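Local coordinates for oxidized polyvinyl alcohol hydrolase (Pseudomonas sp. VM15C, PDB 3WWC), which hydrolyses beta-diketones such as 4,6-nonanedione and, in the second step of polyvinyl alcohol degradation, the oxidized polymer, at residues A49-A55 / Y95-V101; E256-W260 / L271-R276; H294-S298 / T343-F349. The protein carries 1 engineered substitution. One frame throughout, in Å; residues are numbered along the deposited sequence.

Contact 1: A49-A55 / Y95-V101; sequences AFIVYPA and YTVIAPV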
loop_
_atom_site.group_PDB
_atom_site.type_symbol
_atom_site.label_atom_id
_atom_site.label_comp_id
_atom_site.label_asym_id
_atom_site.label_seq_id
_atom_site.Cartn_x
_atom_site.Cartn_y
_atom_site.Cartn_z
ATOM N N ALA A 49 15.563 -4.530 -6.979
ATOM C CA ALA A 49 15.055 -5.078 -8.206
ATOM C C ALA A 49 13.587 -4.760 -8.335
ATOM O O ALA A 49 12.890 -4.518 -7.330
ATOM C CB ALA A 49 15.235 -6.618 -8.254
ATOM N N PHE A 50 13.114 -4.795 -9.568
ATOM C CA PHE A 50 11.705 -4.542 -9.842
ATOM C C PHE A 50 11.380 -5.056 -11.220
ATOM O O PHE A 50 12.287 -5.282 -12.045
ATOM C CB PHE A 50 11.373 -3.043 -9.734
ATOM C CG PHE A 50 12.193 -2.131 -10.644
ATOM C CD1 PHE A 50 13.413 -1.619 -10.196
ATOM C CD2 PHE A 50 11.745 -1.811 -11.934
ATOM C CE1 PHE A 50 14.193 -0.769 -11.034
ATOM C CE2 PHE A 50 12.510 -0.980 -12.774
ATOM C CZ PHE A 50 13.726 -0.453 -12.325
ATOM N N ILE A 51 10.098 -5.282 -11.484
ATOM C CA ILE A 51 9.673 -5.869 -12.753
ATOM C C ILE A 51 8.740 -4.905 -13.452
ATOM O O ILE A 51 7.795 -4.362 -12.849
ATOM C CB ILE A 51 8.963 -7.210 -12.496
ATOM C CG1 ILE A 51 9.927 -8.174 -11.784
ATOM C CG2 ILE A 51 8.507 -7.867 -13.812
ATOM C CD1 ILE A 51 9.265 -9.507 -11.289
ATOM N N VAL A 52 8.930 -4.757 -14.757
ATOM C CA VAL A 52 8.116 -3.840 -15.528
ATOM C C VAL A 52 7.298 -4.560 -16.577
ATOM O O VAL A 52 7.834 -5.351 -17.384
ATOM C CB VAL A 52 8.997 -2.788 -16.285
ATOM C CG1 VAL A 52 8.096 -1.871 -17.194
ATOM C CG2 VAL A 52 9.818 -1.959 -15.316
ATOM N N TYR A 53 5.987 -4.307 -16.582
ATOM C CA TYR A 53 5.116 -4.831 -17.653
ATOM C C TYR A 53 4.535 -3.554 -18.310
ATOM O O TYR A 53 3.610 -2.909 -17.771
ATOM C CB TYR A 53 3.969 -5.701 -17.078
ATOM C CG TYR A 53 4.331 -7.087 -16.544
ATOM C CD1 TYR A 53 4.872 -7.264 -15.259
ATOM C CD2 TYR A 53 4.107 -8.234 -17.316
ATOM C CE1 TYR A 53 5.175 -8.553 -14.795
ATOM C CE2 TYR A 53 4.405 -9.506 -16.848
ATOM C CZ TYR A 53 4.940 -9.653 -15.589
ATOM O OH TYR A 53 5.225 -10.945 -15.114
ATOM N N PRO A 54 5.023 -3.172 -19.510
ATOM C CA PRO A 54 4.506 -1.962 -20.165
ATOM C C PRO A 54 3.046 -2.086 -20.574
ATOM O O PRO A 54 2.558 -3.155 -20.950
ATOM C CB PRO A 54 5.424 -1.761 -21.372
ATOM C CG PRO A 54 6.636 -2.603 -21.064
ATOM C CD PRO A 54 6.144 -3.775 -20.258
ATOM N N ALA A 55 2.336 -0.962 -20.494
ATOM C CA ALA A 55 0.924 -0.941 -20.830
ATOM C C ALA A 55 0.636 -1.372 -22.238
ATOM O O ALA A 55 1.367 -0.962 -23.142
ATOM C CB ALA A 55 0.377 0.491 -20.645
ATOM N N TYR A 95 -2.243 -0.271 -18.160
ATOM C CA TYR A 95 -1.436 0.338 -17.128
ATOM C C TYR A 95 -0.029 -0.182 -17.246
ATOM O O TYR A 95 0.150 -1.347 -17.575
ATOM C CB TYR A 95 -1.914 -0.036 -15.686
ATOM C CG TYR A 95 -3.262 0.547 -15.344
ATOM C CD1 TYR A 95 -4.424 0.008 -15.897
ATOM C CD2 TYR A 95 -3.360 1.665 -14.556
ATOM C CE1 TYR A 95 -5.674 0.607 -15.678
ATOM C CE2 TYR A 95 -4.602 2.268 -14.314
ATOM C CZ TYR A 95 -5.741 1.729 -14.889
ATOM O OH TYR A 95 -6.916 2.381 -14.656
ATOM N N THR A 96 0.937 0.688 -17.019
ATOM C CA THR A 96 2.316 0.210 -16.976
ATOM C C THR A 96 2.527 -0.220 -15.508
ATOM O O THR A 96 2.389 0.564 -14.558
ATOM C CB THR A 96 3.289 1.267 -17.429
ATOM O OG1 THR A 96 3.176 1.345 -18.862
ATOM C CG2 THR A 96 4.709 0.854 -17.120
ATOM N N VAL A 97 2.774 -1.510 -15.349
ATOM C CA VAL A 97 2.927 -2.135 -14.026
ATOM C C VAL A 97 4.409 -2.164 -13.670
ATOM O O VAL A 97 5.235 -2.644 -14.444
ATOM C CB VAL A 97 2.338 -3.552 -14.062
ATOM C CG1 VAL A 97 2.505 -4.219 -12.684
ATOM C CG2 VAL A 97 0.845 -3.484 -14.404
ATOM N N ILE A 98 4.755 -1.595 -12.510
ATOM C CA ILE A 98 6.159 -1.490 -12.070
ATOM C C ILE A 98 6.120 -2.039 -10.654
ATOM O O ILE A 98 5.668 -1.360 -9.716
ATOM C CB ILE A 98 6.609 -0.033 -12.097
ATOM C CG1 ILE A 98 6.357 0.597 -13.484
ATOM C CG2 ILE A 98 8.101 0.007 -11.752
ATOM C CD1 ILE A 98 6.663 2.104 -13.471
ATOM N N ALA A 99 6.606 -3.287 -10.488
ATOM C CA ALA A 99 6.460 -4.038 -9.237
ATOM C C ALA A 99 7.763 -4.211 -8.535
ATOM O O ALA A 99 8.659 -4.904 -9.037
ATOM C CB ALA A 99 5.894 -5.432 -9.600
ATOM N N PRO A 100 7.904 -3.629 -7.363
ATOM C CA PRO A 100 9.168 -3.747 -6.628
ATOM C C PRO A 100 9.320 -5.061 -5.906
ATOM O O PRO A 100 8.349 -5.629 -5.428
ATOM C CB PRO A 100 9.093 -2.597 -5.608
ATOM C CG PRO A 100 7.546 -2.509 -5.314
ATOM C CD PRO A 100 6.928 -2.716 -6.689
ATOM N N VAL A 101 10.565 -5.538 -5.834
ATOM C CA VAL A 101 10.900 -6.755 -5.066
ATOM C C VAL A 101 11.275 -6.285 -3.664
ATOM O O VAL A 101 11.932 -5.235 -3.498
ATOM C CB VAL A 101 12.063 -7.485 -5.746
ATOM C CG1 VAL A 101 12.537 -8.718 -4.921
ATOM C CG2 VAL A 101 11.590 -7.939 -7.137
HETATM O O HOH W 1 14.517 -5.055 -4.303
#
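Two antiparallel strands of the central sheet, whose strand order is that of the alpha/beta-hydrolase fold, pair here: 49-53 against 96-100, their axes approaching to 4.5 Å. The hydrogen-bonded pairs I51-A99 and Y53-V97 each close both N-H...O bonds, and V101 N reaches A49 O at 2.9 Å; beyond this last bond a water links A49 N to V101 O.

F50, V52, I98 and P100 share one face. F50 takes chi1 near +57° (p), which carries its ring away from the partner strand toward M156 and V160 of helix 148-160, while F50 CD2 still lies 4.1 Å from I98 CG2. I51, Y53, V97 and A99 occupy the other face; I51 (m, t) and Y53 (m) both rest on L79 of helix 75-80, and Y53 CB sits 4.0 Å from V97 CB. Past Y53 the main-chain ladder stops, and T96, with chi1 at -75° (m), swings its hydroxyl over instead: A55 N donates to T96 OG1 at 2.9 Å.

Contact 2: E256-W260 / L271-R276; sequences EKDLW and LCADYR. With BUA (butanoic acid), chain C; BUA (butanoic acid), chain D.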
loop_
_atom_site.group_PDB
_atom_site.type_symbol
_atom_site.label_atom_id
_atom_site.label_comp_id
_atom_site.label_asym_id
_atom_site.label_seq_id
_atom_site.Cartn_x
_atom_site.Cartn_y
_atom_site.Cartn_z
ATOM N N GLU A 256 -14.855 -9.994 8.609
ATOM C CA GLU A 256 -14.652 -10.619 9.920
ATOM C C GLU A 256 -13.406 -11.442 10.103
ATOM O O GLU A 256 -12.829 -11.492 11.216
ATOM C CB GLU A 256 -15.892 -11.474 10.266
ATOM C CG GLU A 256 -17.121 -10.632 10.405
ATOM C CD GLU A 256 -17.030 -9.719 11.624
ATOM O OE1 GLU A 256 -16.492 -10.207 12.664
ATOM O OE2 GLU A 256 -17.498 -8.548 11.563
ATOM N N LYS A 257 -12.967 -12.109 9.040
ATOM C CA LYS A 257 -11.787 -12.930 9.091
ATOM C C LYS A 257 -10.500 -12.235 8.605
ATOM O O LYS A 257 -9.486 -12.888 8.400
ATOM C CB LYS A 257 -11.973 -14.190 8.245
ATOM C CG LYS A 257 -13.146 -15.087 8.651
ATOM C CD LYS A 257 -12.929 -15.679 10.022
ATOM C CE LYS A 257 -13.347 -17.150 10.052
ATOM N NZ LYS A 257 -14.664 -17.375 9.382
ATOM N N ASP A 258 -10.534 -10.910 8.444
ATOM C CA ASP A 258 -9.353 -10.194 7.994
ATOM C C ASP A 258 -8.482 -9.919 9.234
ATOM O O ASP A 258 -8.546 -8.859 9.854
ATOM C CB ASP A 258 -9.794 -8.909 7.283
ATOM C CG ASP A 258 -8.621 -8.205 6.575
ATOM O OD1 ASP A 258 -7.482 -8.711 6.678
ATOM O OD2 ASP A 258 -8.840 -7.123 5.955
ATOM N N LEU A 259 -7.679 -10.941 9.557
ATOM C CA LEU A 259 -6.826 -11.004 10.759
ATOM C C LEU A 259 -5.572 -11.715 10.333
ATOM O O LEU A 259 -5.611 -12.439 9.349
ATOM C CB LEU A 259 -7.500 -11.879 11.824
ATOM C CG LEU A 259 -8.928 -11.502 12.234
ATOM C CD1 LEU A 259 -9.622 -12.631 13.018
ATOM C CD2 LEU A 259 -8.854 -10.225 13.070
ATOM N N TRP A 260 -4.485 -11.535 11.059
ATOM C CA TRP A 260 -3.235 -12.221 10.712
ATOM C C TRP A 260 -2.629 -12.854 11.945
ATOM O O TRP A 260 -2.513 -12.210 12.986
ATOM C CB TRP A 260 -2.214 -11.230 10.099
ATOM C CG TRP A 260 -0.814 -11.793 9.752
ATOM C CD1 TRP A 260 0.385 -11.504 10.374
ATOM C CD2 TRP A 260 -0.496 -12.671 8.675
ATOM N NE1 TRP A 260 1.426 -12.153 9.736
ATOM C CE2 TRP A 260 0.911 -12.877 8.694
ATOM C CE3 TRP A 260 -1.262 -13.308 7.693
ATOM C CZ2 TRP A 260 1.566 -13.696 7.766
ATOM C CZ3 TRP A 260 -0.616 -14.127 6.765
ATOM C CH2 TRP A 260 0.789 -14.314 6.813
ATOM N N LEU A 271 -2.483 -14.574 17.232
ATOM C CA LEU A 271 -3.052 -13.370 16.597
ATOM C C LEU A 271 -2.177 -12.124 16.788
ATOM O O LEU A 271 -1.904 -11.736 17.905
ATOM C CB LEU A 271 -4.452 -13.115 17.169
ATOM C CG LEU A 271 -5.202 -11.888 16.593
ATOM C CD1 LEU A 271 -5.478 -12.114 15.094
ATOM C CD2 LEU A 271 -6.521 -11.675 17.350
ATOM N N CYS A 272 -1.733 -11.476 15.702
ATOM C CA CYS A 272 -0.881 -10.286 15.876
ATOM C C CYS A 272 -1.387 -9.069 15.120
ATOM O O CYS A 272 -0.802 -7.984 15.232
ATOM C CB CYS A 272 0.564 -10.559 15.425
ATOM S SG CYS A 272 0.742 -11.158 13.728
ATOM N N ALA A 273 -2.441 -9.253 14.323
ATOM C CA ALA A 273 -2.980 -8.106 13.605
ATOM C C ALA A 273 -4.453 -8.297 13.292
ATOM O O ALA A 273 -4.869 -9.397 12.926
ATOM C CB ALA A 273 -2.216 -7.873 12.329
ATOM N N ASP A 274 -5.209 -7.220 13.455
ATOM C CA ASP A 274 -6.636 -7.215 13.159
ATOM C C ASP A 274 -6.787 -6.005 12.237
ATOM O O ASP A 274 -6.504 -4.882 12.629
ATOM C CB ASP A 274 -7.423 -7.002 14.454
ATOM C CG ASP A 274 -8.926 -6.938 14.223
ATOM O OD1 ASP A 274 -9.351 -6.724 13.057
ATOM O OD2 ASP A 274 -9.699 -7.115 15.206
ATOM N N TYR A 275 -7.270 -6.243 11.014
ATOM C CA TYR A 275 -7.312 -5.109 10.073
ATOM C C TYR A 275 -8.580 -4.273 10.095
ATOM O O TYR A 275 -8.718 -3.287 9.369
ATOM C CB TYR A 275 -6.939 -5.622 8.660
ATOM C CG TYR A 275 -5.554 -6.237 8.692
ATOM C CD1 TYR A 275 -5.387 -7.592 9.005
ATOM C CD2 TYR A 275 -4.424 -5.455 8.464
ATOM C CE1 TYR A 275 -4.118 -8.159 9.093
ATOM C CE2 TYR A 275 -3.154 -6.010 8.568
ATOM C CZ TYR A 275 -3.023 -7.343 8.877
ATOM O OH TYR A 275 -1.779 -7.901 8.985
ATOM N N ARG A 276 -9.494 -4.598 10.991
ATOM C CA ARG A 276 -10.672 -3.743 11.136
ATOM C C ARG A 276 -10.215 -2.362 11.705
ATOM O O ARG A 276 -10.517 -1.317 11.129
ATOM C CB ARG A 276 -11.685 -4.461 12.080
ATOM C CG ARG A 276 -12.932 -3.577 12.375
ATOM C CD ARG A 276 -13.695 -4.098 13.638
ATOM N NE ARG A 276 -14.015 -5.506 13.485
ATOM C CZ ARG A 276 -15.148 -5.965 12.968
ATOM N NH1 ARG A 276 -16.105 -5.125 12.580
ATOM N NH2 ARG A 276 -15.291 -7.254 12.754
HETATM C C1 BUA C . 2.007 -7.493 10.643
HETATM C C2 BUA C . 1.068 -7.967 9.532
HETATM C C3 BUA C . 1.838 -8.005 8.211
HETATM C C4 BUA C . 0.967 -8.571 7.087
HETATM O O1 BUA C . 1.561 -9.196 6.178
HETATM O O2 BUA C . -0.256 -8.302 7.130
HETATM C C1 BUA D . 1.691 -6.859 11.144
HETATM C C2 BUA D . 2.684 -6.635 12.286
HETATM C C3 BUA D . 2.625 -7.824 13.250
HETATM C C4 BUA D . 3.668 -7.630 14.352
HETATM O O1 BUA D . 4.125 -6.478 14.513
HETATM O O2 BUA D . 3.989 -8.643 15.010
HETATM O O HOH W 2 -12.889 -8.937 12.442
HETATM O O HOH W 3 -10.934 -7.712 10.796
#
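Part of the butanoic acid pocket is built on this contact, where the beta hairpin 259-263/269-274 meets the start of a helix. Y275 OH donates a very short hydrogen bond, 2.4 Å, to O2 of the chain C butanoic acid, and the same oxygen lies over one face of the W260 indole. C272 SG, disulfide-bonded to C262, is 3.4 Å from W260 CD1. The distance from C272 SG to BUA (chain D) C3, in the second butanoic acid, is 3.9 Å, so the cystine lines the pocket beside the tryptophan.

A classic beta bulge shapes the hairpin: C272 N (2.9 Å) and A273 N (3.2 Å) both donate to W260 O, while W260 N returns a bond to A273 O at 2.9 Å. Just before it, D258 centres an inverse gamma turn, and its carbonyl O accepts from Y275 N at 3.1 Å. The D258 carboxylate turns to S201 and, through OD1, to ND1 of H303, consistent with the Asp-His pair of an alpha/beta-hydrolase charge relay; the Y275 side chain is about 5 Å from that of A177, the engineered alanine at the presumed nucleophile position.

D274 N-caps the helix, its OD1 accepting from R276 N at 3.0 Å. R276 NH2 then closes a salt bridge to E256 OE2 at 2.8 Å. Helix 216-225 covers L271 and D274 through F216, with R220 salt-bridged to D274; D258 and R276 pack on W253 of strand 247-253, and the chain runs on into helix 275-288.

Contact 3: H294-S298 / T343-F349; sequences HVACS and TCHVGPF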
loop_
_atom_site.group_PDB
_atom_site.type_symbol
_atom_site.label_atom_id
_atom_site.label_comp_id
_atom_site.label_asym_id
_atom_site.label_seq_id
_atom_site.Cartn_x
_atom_site.Cartn_y
_atom_site.Cartn_z
ATOM N N HIS A 294 -11.466 9.618 -0.392
ATOM C CA HIS A 294 -11.237 8.318 0.196
ATOM C C HIS A 294 -12.416 7.418 -0.108
ATOM O O HIS A 294 -13.565 7.808 0.088
ATOM C CB HIS A 294 -11.075 8.400 1.723
ATOM C CG HIS A 294 -10.773 7.067 2.328
ATOM N ND1 HIS A 294 -11.770 6.189 2.721
ATOM C CD2 HIS A 294 -9.614 6.373 2.372
ATOM C CE1 HIS A 294 -11.228 5.011 2.974
ATOM N NE2 HIS A 294 -9.922 5.089 2.775
ATOM N N VAL A 295 -12.133 6.218 -0.599
ATOM C CA VAL A 295 -13.170 5.261 -0.885
ATOM C C VAL A 295 -12.963 4.072 0.096
ATOM O O VAL A 295 -11.855 3.508 0.152
ATOM C CB VAL A 295 -13.098 4.759 -2.338
ATOM C CG1 VAL A 295 -14.192 3.718 -2.534
ATOM C CG2 VAL A 295 -13.274 5.917 -3.373
ATOM N N ALA A 296 -13.993 3.746 0.900
ATOM C CA ALA A 296 -13.917 2.638 1.833
ATOM C C ALA A 296 -14.627 1.447 1.210
ATOM O O ALA A 296 -15.825 1.518 0.926
ATOM C CB ALA A 296 -14.591 3.055 3.163
ATOM N N CYS A 297 -13.916 0.361 0.985
ATOM C CA CYS A 297 -14.462 -0.839 0.395
ATOM C C CYS A 297 -14.398 -2.018 1.353
ATOM O O CYS A 297 -13.373 -2.235 1.973
ATOM C CB CYS A 297 -13.651 -1.267 -0.833
ATOM S SG CYS A 297 -14.010 -0.334 -2.336
ATOM N N SER A 298 -15.505 -2.768 1.444
ATOM C CA SER A 298 -15.560 -3.950 2.287
ATOM C C SER A 298 -15.861 -5.181 1.463
ATOM O O SER A 298 -16.671 -5.139 0.511
ATOM C CB SER A 298 -16.679 -3.830 3.333
ATOM O OG SER A 298 -16.459 -2.715 4.180
ATOM N N THR A 343 -18.637 -3.866 -1.280
ATOM C CA THR A 343 -19.539 -2.747 -0.965
ATOM C C THR A 343 -18.591 -1.587 -0.695
ATOM O O THR A 343 -17.680 -1.717 0.144
ATOM C CB THR A 343 -20.354 -3.050 0.244
ATOM O OG1 THR A 343 -21.158 -4.212 -0.041
ATOM C CG2 THR A 343 -21.245 -1.915 0.552
ATOM N N CYS A 344 -18.788 -0.471 -1.385
ATOM C CA CYS A 344 -17.894 0.669 -1.269
ATOM C C CYS A 344 -18.633 1.992 -1.243
ATOM O O CYS A 344 -19.729 2.126 -1.803
ATOM C CB CYS A 344 -16.918 0.722 -2.475
ATOM S SG CYS A 344 -15.945 -0.783 -2.860
ATOM N N HIS A 345 -18.030 2.988 -0.605
ATOM C CA HIS A 345 -18.615 4.330 -0.623
ATOM C C HIS A 345 -17.518 5.339 -0.357
ATOM O O HIS A 345 -16.440 4.981 0.143
ATOM C CB HIS A 345 -19.694 4.518 0.444
ATOM C CG HIS A 345 -19.176 4.377 1.833
ATOM N ND1 HIS A 345 -19.188 3.176 2.506
ATOM C CD2 HIS A 345 -18.605 5.274 2.670
ATOM C CE1 HIS A 345 -18.652 3.343 3.705
ATOM N NE2 HIS A 345 -18.290 4.604 3.825
ATOM N N VAL A 346 -17.758 6.609 -0.702
ATOM C CA VAL A 346 -16.799 7.641 -0.409
ATOM C C VAL A 346 -16.917 7.975 1.081
ATOM O O VAL A 346 -18.034 8.095 1.607
ATOM C CB VAL A 346 -17.110 8.874 -1.243
ATOM C CG1 VAL A 346 -16.228 10.044 -0.855
ATOM C CG2 VAL A 346 -16.882 8.533 -2.704
ATOM N N GLY A 347 -15.786 8.145 1.757
ATOM C CA GLY A 347 -15.797 8.520 3.148
ATOM C C GLY A 347 -15.130 7.497 4.009
ATOM O O GLY A 347 -14.498 6.553 3.509
ATOM N N PRO A 348 -15.277 7.634 5.314
ATOM C CA PRO A 348 -14.677 6.655 6.229
ATOM C C PRO A 348 -15.503 5.373 6.295
ATOM O O PRO A 348 -16.661 5.333 5.863
ATOM C CB PRO A 348 -14.658 7.370 7.589
ATOM C CG PRO A 348 -15.770 8.375 7.483
ATOM C CD PRO A 348 -15.916 8.766 6.010
ATOM N N PHE A 349 -14.922 4.290 6.792
ATOM C CA PHE A 349 -15.740 3.113 6.987
ATOM C C PHE A 349 -16.842 3.434 7.993
ATOM O O PHE A 349 -16.639 4.239 8.922
ATOM C CB PHE A 349 -14.897 1.969 7.556
ATOM C CG PHE A 349 -14.088 1.285 6.517
ATOM C CD1 PHE A 349 -14.644 0.284 5.737
ATOM C CD2 PHE A 349 -12.778 1.659 6.291
ATOM C CE1 PHE A 349 -13.910 -0.345 4.726
ATOM C CE2 PHE A 349 -12.030 1.041 5.278
ATOM C CZ PHE A 349 -12.592 0.045 4.497
HETATM O O HOH W 4 -19.374 -6.762 0.535
#
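Six hydrogen bonds, together with a disulfide, tie strand 294-298 to the antiparallel strand 343-346 and the turn after it. S298 N to T343 O (2.7 Å), A296 N to H345 O (2.8 Å) and G347 N to H294 O (2.8 Å) are the shortest, and H294 ND1 adds a side-chain bond to G347 O at 2.9 Å while its NE2 turns to T251. Between the hydrogen-bonded pairs, at the non-hydrogen-bonded site C297-C344 with CA atoms 4.1 Å apart, the SG atoms join at 2.1 Å with chi3 of 108°, a cross-strand disulfide.

G347, at phi 120°, sits where a side chain would not fit and lets the chain turn back over the sheet. H345 NE2 holds that turn by donating to P348 O at 2.7 Å. F349 can then fold over A296, whose CB stands 3.6 Å from the F349 ring centroid almost on its normal, a CH-pi contact; the ring edge meets S298, with S298 OG 3.5 Å from F349 CE1.

W316 of helix 310-322 covers the disulfide. On the other face, helix 275-288 lies against H294 and P348, and its S283 bonds to F349 N. Strand 343-346 ends the sheet, with strand 247-253 flanking 294-298 on the inner side.

The three contacts follow one another along the chain without overlap. Contacts 1 and 3 belong to the same mixed nine-strand sheet, near its two ends: strands 46-53 and 96-100 lie toward one edge, whereas 292-298 and 343-346 close the other, and the contact centres are about 27 Å apart. Contact 2 lies off that sheet, on the separate hairpin, its centre about 29 Å from that of contact 1, across the centre of the chain, and about 19 Å from that of contact 3. Helix 275-288, capped in contact 2, is followed by strand 292-298 of contact 3; their nearest atoms are about 6 Å apart. The pocket-lining hairpin thus falls between strand 247-253 and helix 275-288, remote from contact 1.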